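Local structure of glutathione S-transferase (Pseudomonas fluorescens, 3M3M) at residues Arg124-Glu127 / Tyr128-His132. The protein binds glutathione and probably acts as a glutathione transferase, joining the thiol of the tripeptide to electrophilic substrates. Sequence-based numbering, arbitrary orientation.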
loop_
_atom_site.group_PDB
_atom_site.type_symbol
_atom_site.label_atom_id
_atom_site.label_comp_id
_atom_site.label_asym_id
_atom_site.label_seq_id
_atom_site.Cartn_x
_atom_site.Cartn_y
_atom_site.Cartn_z
ATOM N N ARG A 124 -12.384 0.182 21.534
ATOM C CA ARG A 124 -11.358 0.797 20.631
ATOM C C ARG A 124 -11.851 2.131 20.076
ATOM O O ARG A 124 -11.175 2.777 19.273
ATOM C CB ARG A 124 -10.954 -0.166 19.521
ATOM C CG ARG A 124 -10.295 -1.463 20.063
ATOM C CD ARG A 124 -9.699 -2.269 18.914
ATOM N NE ARG A 124 -8.420 -1.685 18.480
ATOM C CZ ARG A 124 -7.556 -2.273 17.671
ATOM N NH1 ARG A 124 -7.822 -3.502 17.180
ATOM N NH2 ARG A 124 -6.407 -1.634 17.343
ATOM N N ARG A 125 -13.012 2.595 20.534
ATOM C CA ARG A 125 -13.553 3.814 19.938
ATOM C C ARG A 125 -12.656 5.064 20.174
ATOM O O ARG A 125 -12.482 5.857 19.262
ATOM C CB ARG A 125 -14.992 4.094 20.384
ATOM C CG ARG A 125 -15.548 5.284 19.627
ATOM C CD ARG A 125 -17.058 5.566 19.828
ATOM N NE ARG A 125 -17.840 4.722 18.916
ATOM C CZ ARG A 125 -18.047 4.965 17.617
ATOM N NH1 ARG A 125 -17.579 6.077 17.026
ATOM N NH2 ARG A 125 -18.735 4.073 16.914
ATOM N N GLU A 126 -12.163 5.261 21.387
ATOM C CA GLU A 126 -11.319 6.442 21.648
ATOM C C GLU A 126 -10.054 6.392 20.728
ATOM O O GLU A 126 -9.644 7.414 20.142
ATOM C CB GLU A 126 -10.922 6.456 23.130
ATOM C CG GLU A 126 -9.733 7.367 23.506
ATOM C CD GLU A 126 -9.700 7.716 25.026
ATOM O OE1 GLU A 126 -10.717 7.433 25.736
ATOM O OE2 GLU A 126 -8.677 8.305 25.478
ATOM N N GLU A 127 -9.414 5.239 20.684
ATOM C CA GLU A 127 -8.237 4.947 19.799
ATOM C C GLU A 127 -8.570 5.316 18.376
ATOM O O GLU A 127 -7.798 6.028 17.711
ATOM C CB GLU A 127 -7.866 3.469 19.862
ATOM C CG GLU A 127 -6.812 3.041 18.880
ATOM C CD GLU A 127 -6.520 1.545 18.903
ATOM O OE1 GLU A 127 -7.156 0.826 19.692
ATOM O OE2 GLU A 127 -5.662 1.106 18.099
ATOM N N TYR A 128 -9.703 4.803 17.908
ATOM C CA TYR A 128 -10.213 5.023 16.552
ATOM C C TYR A 128 -10.404 6.492 16.228
ATOM O O TYR A 128 -10.046 6.963 15.149
ATOM C CB TYR A 128 -11.542 4.260 16.412
ATOM C CG TYR A 128 -12.317 4.465 15.166
ATOM C CD1 TYR A 128 -12.121 3.623 14.034
ATOM C CD2 TYR A 128 -13.279 5.475 15.087
ATOM C CE1 TYR A 128 -12.892 3.811 12.871
ATOM C CE2 TYR A 128 -14.025 5.688 13.947
ATOM C CZ TYR A 128 -13.847 4.842 12.837
ATOM O OH TYR A 128 -14.676 5.014 11.750
ATOM N N LEU A 129 -10.966 7.239 17.170
ATOM C CA LEU A 129 -11.120 8.675 16.913
ATOM C C LEU A 129 -9.766 9.397 16.801
ATOM O O LEU A 129 -9.693 10.290 15.998
ATOM C CB LEU A 129 -11.978 9.360 18.017
ATOM C CG LEU A 129 -13.458 8.893 17.876
ATOM C CD1 LEU A 129 -14.188 9.457 19.125
ATOM C CD2 LEU A 129 -14.179 9.223 16.540
ATOM N N LYS A 130 -8.776 8.992 17.582
ATOM C CA LYS A 130 -7.403 9.569 17.485
ATOM C C LYS A 130 -6.788 9.204 16.115
ATOM O O LYS A 130 -6.154 10.061 15.454
ATOM C CB LYS A 130 -6.489 9.113 18.601
ATOM C CG LYS A 130 -6.956 9.616 20.057
ATOM C CD LYS A 130 -6.077 9.044 21.188
ATOM C CE LYS A 130 -6.146 9.942 22.439
ATOM N NZ LYS A 130 -7.538 10.022 22.981
ATOM N N LEU A 131 -6.990 7.950 15.685
ATOM C CA LEU A 131 -6.512 7.531 14.327
ATOM C C LEU A 131 -7.196 8.382 13.279
ATOM O O LEU A 131 -6.617 8.749 12.287
ATOM C CB LEU A 131 -6.824 6.046 14.096
ATOM C CG LEU A 131 -6.238 5.071 15.107
ATOM C CD1 LEU A 131 -6.725 3.630 14.731
ATOM C CD2 LEU A 131 -4.697 5.108 15.223
ATOM N N HIS A 132 -8.466 8.685 13.434
ATOM C CA HIS A 132 -9.094 9.586 12.517
ATOM C C HIS A 132 -8.402 10.937 12.442
ATOM O O HIS A 132 -8.175 11.448 11.372
ATOM C CB HIS A 132 -10.600 9.771 12.847
ATOM C CG HIS A 132 -11.455 8.777 12.134
ATOM N ND1 HIS A 132 -12.827 8.885 12.073
ATOM C CD2 HIS A 132 -11.128 7.605 11.535
ATOM C CE1 HIS A 132 -13.309 7.857 11.389
ATOM N NE2 HIS A 132 -12.287 7.074 11.030
HETATM O O HOH W 1 -10.135 9.900 21.155
#
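Glu126 and Lys130 form an i to i+4 salt bridge within the first turns of helix 125-146, at the surface of the all-helical C-terminal domain of this glutathione transferase fold. Four successive i to i-4 backbone bonds, from Tyr128 N to Arg124 O through Leu131 N to Glu127 O, measure 2.9 to 3.1 Å. Glu126 and Lys130 run side by side in the same direction, and the lysine, bent at its last torsion (chi4 62°), brings NZ to 3.2 Å from Glu126 OE2. The ammonium comes from the anti side of that oxygen, 30° out of the carboxylate plane. A water spans Lys130 NZ and the backbone Glu126 O, donating to the latter at 2.7 Å. At the start of the helix, Arg124 holds Glu127 side-on: NE lies 3.1 Å from OE1 and NH2 2.9 Å from OE2, both oxygens close to the guanidinium plane. The carboxylate is tilted against it, OE1 met from above its plane and OE2 on its syn side. Glu127 CG also lies 4.2 Å from Leu131 CD1. Arg124, Glu127 and Leu131 all touch Ile114 of helix 87-117, so this paired charge borders the packing between the two helices; Arg124 NH1 also forms a salt bridge with Glu118. An alanine at Glu127 removes the carboxylate, and the guanidinium would probably become freer to turn, its NE and NH2 left without their mate. The two ion pairs thus differ in grip: two bonds should fix the Arg124 guanidinium's rotation, whereas one bond to OE2, with NZ shared with water, probably constrains the Lys130 ammonium less.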